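Local coordinates for hypothetical protein Atu1913 (Agrobacterium tumefaciens, PDB 2B1Y) that is of unknown function, belongs to the DUF1883 family, and forms a two-subunit assembly in which beta-sheet runs on from one chain into the other, at residues A[6-11]-A[45-50]; A[33-36]-A[42-45]. One frame throughout, in Å; residues are numbered along the deposited sequence.

Contact 1: residues A[6-11]-A[45-50]; sequences FRYTHY and ELLDFK
L47 turns one methyl group, CD2, to the rings of both F6 and Y8, and the other, CD1, to Y8 alone. These three residues make the whole contact between 6-11 and 45-50, and no hydrogen bond crosses it. CD2 of L47 sits over one face of the F6 ring. It lies 4.1 Å from the ring centroid and 20° off the ring normal, a CH-pi contact displaced somewhat toward the rim at CE2. The same methyl group also touches the backbone, with L47 CD2 3.7 Å from F6 O. On the Y8 side, L47 CD1 comes within 3.2 Å of Y8 CE1, a short contact. L47 CD1 also lies near Y8 CZ and OH, and L47 CD2 is 3.7 Å from Y8 CD1. The two methyls thus run along the CD1-CE1 part of the Y8 ring and meet it obliquely.

Both aromatic residues place CG between their own backbone N and carbonyl carbon (chi1 52° for F6, 71° for Y8). In F6 this swings the CE2 and CZ corner under L47 CD2. In Y8 it puts CD1 and CE1 beside the leucine. The L47 side chain crosses each aromatic side chain at about a right angle.

The backbones are joined next door, where L47 and N5 share backbone hydrogen bonding. The Y8 ring also meets F43 edge-to-face, which extends the apolar cluster onto helix 37-46. The arrangement is a small aromatic-aliphatic cluster. It packs the segment leading into strand 8-16, whose Y8 to Y11 pair antiparallel with a strand of the second subunit, against a buried leucine next to helix 37-46.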
loop_
_atom_site.group_PDB
_atom_site.type_symbol
_atom_site.label_atom_id
_atom_site.label_comp_id
_atom_site.label_asym_id
_atom_site.label_seq_id
_atom_site.Cartn_x
_atom_site.Cartn_y
_atom_site.Cartn_z
ATOM N N PHE A 6 4.464 7.427 -6.795
ATOM C CA PHE A 6 3.561 7.914 -7.871
ATOM C C PHE A 6 3.061 9.306 -7.493
ATOM O O PHE A 6 3.174 9.699 -6.330
ATOM C CB PHE A 6 2.375 6.968 -8.046
ATOM C CG PHE A 6 1.642 6.667 -6.757
ATOM C CD1 PHE A 6 1.966 5.534 -6.015
ATOM C CD2 PHE A 6 0.646 7.540 -6.267
ATOM C CE1 PHE A 6 1.287 5.256 -4.799
ATOM C CE2 PHE A 6 -0.023 7.262 -5.064
ATOM C CZ PHE A 6 0.305 6.125 -4.332
ATOM N N ARG A 7 2.501 10.049 -8.449
ATOM C CA ARG A 7 2.055 11.402 -8.187
ATOM C C ARG A 7 0.627 11.374 -7.644
ATOM O O ARG A 7 -0.127 10.454 -7.913
ATOM C CB ARG A 7 2.127 12.285 -9.449
ATOM C CG ARG A 7 3.574 12.541 -9.999
ATOM C CD ARG A 7 3.567 13.603 -11.075
ATOM N NE ARG A 7 3.162 14.858 -10.466
ATOM C CZ ARG A 7 2.391 15.769 -11.037
ATOM N NH1 ARG A 7 2.081 16.845 -10.354
ATOM N NH2 ARG A 7 1.939 15.595 -12.268
ATOM N N TYR A 8 0.264 12.391 -6.898
ATOM C CA TYR A 8 -1.103 12.456 -6.353
ATOM C C TYR A 8 -1.470 13.895 -6.035
ATOM O O TYR A 8 -0.596 14.776 -5.928
ATOM C CB TYR A 8 -1.244 11.582 -5.084
ATOM C CG TYR A 8 -0.511 12.141 -3.892
ATOM C CD1 TYR A 8 0.862 11.945 -3.757
ATOM C CD2 TYR A 8 -1.177 12.886 -2.915
ATOM C CE1 TYR A 8 1.553 12.476 -2.677
ATOM C CE2 TYR A 8 -0.496 13.427 -1.835
ATOM C CZ TYR A 8 0.881 13.205 -1.731
ATOM O OH TYR A 8 1.587 13.704 -0.666
ATOM N N THR A 9 -2.772 14.121 -5.848
ATOM C CA THR A 9 -3.268 15.396 -5.412
ATOM C C THR A 9 -4.080 15.169 -4.147
ATOM O O THR A 9 -4.891 14.264 -4.109
ATOM C CB THR A 9 -4.257 15.953 -6.446
ATOM O OG1 THR A 9 -3.575 16.171 -7.681
ATOM C CG2 THR A 9 -4.855 17.262 -5.935
ATOM N N HIS A 10 -3.846 15.977 -3.122
ATOM C CA HIS A 10 -4.497 15.788 -1.829
ATOM C C HIS A 10 -5.394 16.976 -1.500
ATOM O O HIS A 10 -4.891 18.083 -1.371
ATOM C CB HIS A 10 -3.406 15.619 -0.739
ATOM C CG HIS A 10 -3.918 15.727 0.669
ATOM N ND1 HIS A 10 -3.218 16.376 1.674
ATOM C CD2 HIS A 10 -5.078 15.306 1.226
ATOM C CE1 HIS A 10 -3.918 16.327 2.792
ATOM N NE2 HIS A 10 -5.050 15.684 2.552
ATOM N N TYR A 11 -6.704 16.755 -1.380
ATOM C CA TYR A 11 -7.631 17.756 -0.824
ATOM C C TYR A 11 -7.907 17.410 0.648
ATOM O O TYR A 11 -8.442 16.346 0.952
ATOM C CB TYR A 11 -8.982 17.815 -1.590
ATOM C CG TYR A 11 -8.848 18.025 -3.083
ATOM C CD1 TYR A 11 -8.949 19.310 -3.624
ATOM C CD2 TYR A 11 -8.608 16.948 -3.955
ATOM C CE1 TYR A 11 -8.811 19.556 -4.997
ATOM C CE2 TYR A 11 -8.459 17.187 -5.377
ATOM C CZ TYR A 11 -8.566 18.506 -5.860
ATOM O OH TYR A 11 -8.417 18.782 -7.194
ATOM N N GLU A 45 2.593 7.132 4.306
ATOM C CA GLU A 45 3.613 6.106 4.544
ATOM C C GLU A 45 3.812 5.246 3.319
ATOM O O GLU A 45 4.949 4.942 2.971
ATOM C CB GLU A 45 3.301 5.266 5.802
ATOM C CG GLU A 45 3.123 6.085 7.094
ATOM C CD GLU A 45 4.347 6.906 7.479
ATOM O OE1 GLU A 45 5.377 6.299 7.834
ATOM O OE2 GLU A 45 4.288 8.158 7.428
ATOM N N LEU A 46 2.740 4.906 2.629
ATOM C CA LEU A 46 2.854 4.024 1.490
ATOM C C LEU A 46 3.414 4.688 0.207
ATOM O O LEU A 46 3.812 3.999 -0.740
ATOM C CB LEU A 46 1.531 3.264 1.310
ATOM C CG LEU A 46 1.103 2.573 2.633
ATOM C CD1 LEU A 46 -0.381 2.194 2.638
ATOM C CD2 LEU A 46 1.969 1.365 3.002
ATOM N N LEU A 47 3.505 6.024 0.198
ATOM C CA LEU A 47 4.216 6.730 -0.871
ATOM C C LEU A 47 5.726 6.454 -0.848
ATOM O O LEU A 47 6.380 6.564 -1.879
ATOM C CB LEU A 47 3.963 8.230 -0.797
ATOM C CG LEU A 47 2.617 8.757 -1.293
ATOM C CD1 LEU A 47 2.427 10.112 -0.652
ATOM C CD2 LEU A 47 2.658 8.902 -2.780
ATOM N N ASP A 48 6.261 6.095 0.318
ATOM C CA ASP A 48 7.693 5.784 0.452
ATOM C C ASP A 48 7.976 4.279 0.672
ATOM O O ASP A 48 9.126 3.894 0.979
ATOM C CB ASP A 48 8.330 6.591 1.605
ATOM C CG ASP A 48 8.312 8.086 1.357
ATOM O OD1 ASP A 48 8.337 8.506 0.172
ATOM O OD2 ASP A 48 8.258 8.838 2.353
ATOM N N PHE A 49 6.950 3.441 0.521
ATOM C CA PHE A 49 7.101 2.001 0.786
ATOM C C PHE A 49 7.870 1.314 -0.342
ATOM O O PHE A 49 7.468 1.361 -1.526
ATOM C CB PHE A 49 5.724 1.361 0.999
ATOM C CG PHE A 49 5.769 -0.120 1.210
ATOM C CD1 PHE A 49 6.695 -0.701 2.104
ATOM C CD2 PHE A 49 4.825 -0.940 0.564
ATOM C CE1 PHE A 49 6.709 -2.103 2.317
ATOM C CE2 PHE A 49 4.829 -2.328 0.772
ATOM C CZ PHE A 49 5.772 -2.907 1.633
ATOM N N LYS A 50 9.011 0.723 0.015
ATOM C CA LYS A 50 9.893 0.076 -0.965
ATOM C C LYS A 50 10.251 -1.326 -0.481
ATOM O O LYS A 50 10.441 -1.541 0.730
ATOM C CB LYS A 50 11.210 0.854 -1.113
ATOM C CG LYS A 50 11.065 2.345 -1.535
ATOM C CD LYS A 50 10.669 2.470 -2.998
ATOM C CE LYS A 50 10.697 3.944 -3.416
ATOM N NZ LYS A 50 10.318 4.001 -4.869
#

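Contact 2: residues A[33-36]-A[42-45]; sequences RLMT and RFTE. With SO4 (sulfate ion), chain D.
M35 and F43 meet through the selenium atom of the selenomethionine. M35 SE lies 3.8 Å from F43 CB, beside the root of the aromatic side chain. It stands 5.2 Å from the centroid of the F43 ring and 43° off its normal, an oblique Met-aromatic contact. The M35 chain is extended at chi2 and bends at chi3, which turns the CE methyl toward the ring. F43 holds CG anti to its backbone N, and this sends the ring from the helix toward the strand. R33 reaches the far end of the same ring. F43 CE1 lies over one face of the R33 guanidinium, 4.3 Å from R33 NE.

All three residues are buried. They close a beta-strand against the helix that directly follows it: strand 30-36 turns into helix 37-46 with T36 at the N-cap position, and the helix folds back so that F43 faces the strand.

Further out, the other chain fixes the arginine. R33 NE forms a salt bridge with D76 of the second subunit, and R33 NH1 one with E78 of that subunit. Y51 of the second subunit adds a cation-pi contact to R33, and I74 of that subunit packs on both M35 and F43.

One residue before F43, R42 extends to a sulfate ion, probably from the crystallisation liquor. The sulfate sits at the edge of the guanidinium, near its plane. R42 NH1 donates a straight bond to sulfate O2 (3.0 Å, 179°). R42 NH2 donates a more bent one to sulfate O1 (2.9 Å, 144°).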
loop_
_atom_site.group_PDB
_atom_site.type_symbol
_atom_site.label_atom_id
_atom_site.label_comp_id
_atom_site.label_asym_id
_atom_site.label_seq_id
_atom_site.Cartn_x
_atom_site.Cartn_y
_atom_site.Cartn_z
ATOM N N ARG A 33 -9.806 8.337 -4.024
ATOM C CA ARG A 33 -9.885 7.648 -2.728
ATOM C C ARG A 33 -10.280 8.682 -1.689
ATOM O O ARG A 33 -9.561 9.667 -1.501
ATOM C CB ARG A 33 -8.518 7.077 -2.339
ATOM C CG ARG A 33 -7.725 6.429 -3.446
ATOM C CD ARG A 33 -6.504 5.718 -2.861
ATOM N NE ARG A 33 -5.453 5.528 -3.849
ATOM C CZ ARG A 33 -4.599 4.510 -3.877
ATOM N NH1 ARG A 33 -3.668 4.482 -4.830
ATOM N NH2 ARG A 33 -4.685 3.519 -2.987
ATOM N N LEU A 34 -11.392 8.442 -1.002
ATOM C CA LEU A 34 -11.850 9.257 0.079
ATOM C C LEU A 34 -11.476 8.518 1.376
ATOM O O LEU A 34 -11.787 7.337 1.506
ATOM C CB LEU A 34 -13.375 9.385 -0.029
ATOM C CG LEU A 34 -14.031 10.089 1.171
ATOM C CD1 LEU A 34 -13.638 11.589 1.233
ATOM C CD2 LEU A 34 -15.574 9.907 1.126
HETATM N N MSE A 35 -10.822 9.190 2.317
HETATM C CA MSE A 35 -10.335 8.516 3.525
HETATM C C MSE A 35 -10.318 9.414 4.738
HETATM O O MSE A 35 -10.321 10.643 4.628
HETATM C CB MSE A 35 -8.912 7.981 3.266
HETATM C CG MSE A 35 -7.936 9.110 2.862
HETATM SE SE MSE A 35 -6.176 8.428 2.356
HETATM C CE MSE A 35 -6.576 7.892 0.556
ATOM N N THR A 36 -10.269 8.773 5.902
ATOM C CA THR A 36 -10.238 9.464 7.174
ATOM C C THR A 36 -8.808 9.956 7.386
ATOM O O THR A 36 -7.870 9.549 6.657
ATOM C CB THR A 36 -10.638 8.506 8.315
ATOM O OG1 THR A 36 -9.666 7.457 8.398
ATOM C CG2 THR A 36 -12.022 7.925 8.113
ATOM N N ARG A 42 -1.599 6.702 6.958
ATOM C CA ARG A 42 -1.188 5.454 6.308
ATOM C C ARG A 42 -0.815 5.675 4.829
ATOM O O ARG A 42 0.244 5.239 4.381
ATOM C CB ARG A 42 -2.270 4.382 6.471
ATOM C CG ARG A 42 -2.552 4.019 7.932
ATOM C CD ARG A 42 -3.574 2.904 8.091
ATOM N NE ARG A 42 -3.791 2.618 9.511
ATOM C CZ ARG A 42 -4.910 2.887 10.192
ATOM N NH1 ARG A 42 -5.962 3.453 9.607
ATOM N NH2 ARG A 42 -4.979 2.600 11.476
ATOM N N PHE A 43 -1.665 6.365 4.069
ATOM C CA PHE A 43 -1.356 6.673 2.681
ATOM C C PHE A 43 0.035 7.337 2.510
ATOM O O PHE A 43 0.822 6.935 1.644
ATOM C CB PHE A 43 -2.442 7.588 2.091
ATOM C CG PHE A 43 -2.187 8.002 0.670
ATOM C CD1 PHE A 43 -2.525 7.149 -0.388
ATOM C CD2 PHE A 43 -1.642 9.256 0.384
ATOM C CE1 PHE A 43 -2.292 7.529 -1.711
ATOM C CE2 PHE A 43 -1.422 9.622 -0.931
ATOM C CZ PHE A 43 -1.778 8.761 -1.969
ATOM N N THR A 44 0.338 8.336 3.328
ATOM C CA THR A 44 1.608 9.057 3.175
ATOM C C THR A 44 2.798 8.136 3.448
ATOM O O THR A 44 3.870 8.328 2.876
ATOM C CB THR A 44 1.716 10.313 4.058
ATOM O OG1 THR A 44 1.828 9.928 5.434
ATOM C CG2 THR A 44 0.507 11.234 3.846
ATOM N N GLU A 45 2.593 7.132 4.306
ATOM C CA GLU A 45 3.613 6.106 4.544
ATOM C C GLU A 45 3.812 5.246 3.319
ATOM O O GLU A 45 4.949 4.942 2.971
ATOM C CB GLU A 45 3.301 5.266 5.802
ATOM C CG GLU A 45 3.123 6.085 7.094
ATOM C CD GLU A 45 4.347 6.906 7.479
ATOM O OE1 GLU A 45 5.377 6.299 7.834
ATOM O OE2 GLU A 45 4.288 8.158 7.428
HETATM S S SO4 D . -8.222 3.935 12.638
HETATM O O1 SO4 D . -6.831 4.232 12.989
HETATM O O2 SO4 D . -8.390 4.036 11.188
HETATM O O3 SO4 D . -8.558 2.580 13.058
HETATM O O4 SO4 D . -9.108 4.879 13.317
#

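Contacts 1 and 2 lie about 9 Å apart between centres, and both use helix 37-46. Along the chain, strand 8-16 and the residues just before it supply one side of contact 1. Strand 30-36 then supplies one side of contact 2, and the helix and the residues after it complete both. E45 belongs to both second segments. The contacts touch directly, with F6 CE2 3.9 Å from F43 CZ. One apolar cluster therefore joins the helix to two strands. Both strands also pair with strands of the second subunit, so this part of the chain forms part of the dimer interface. Both contacts belong to the DUF1883 domain.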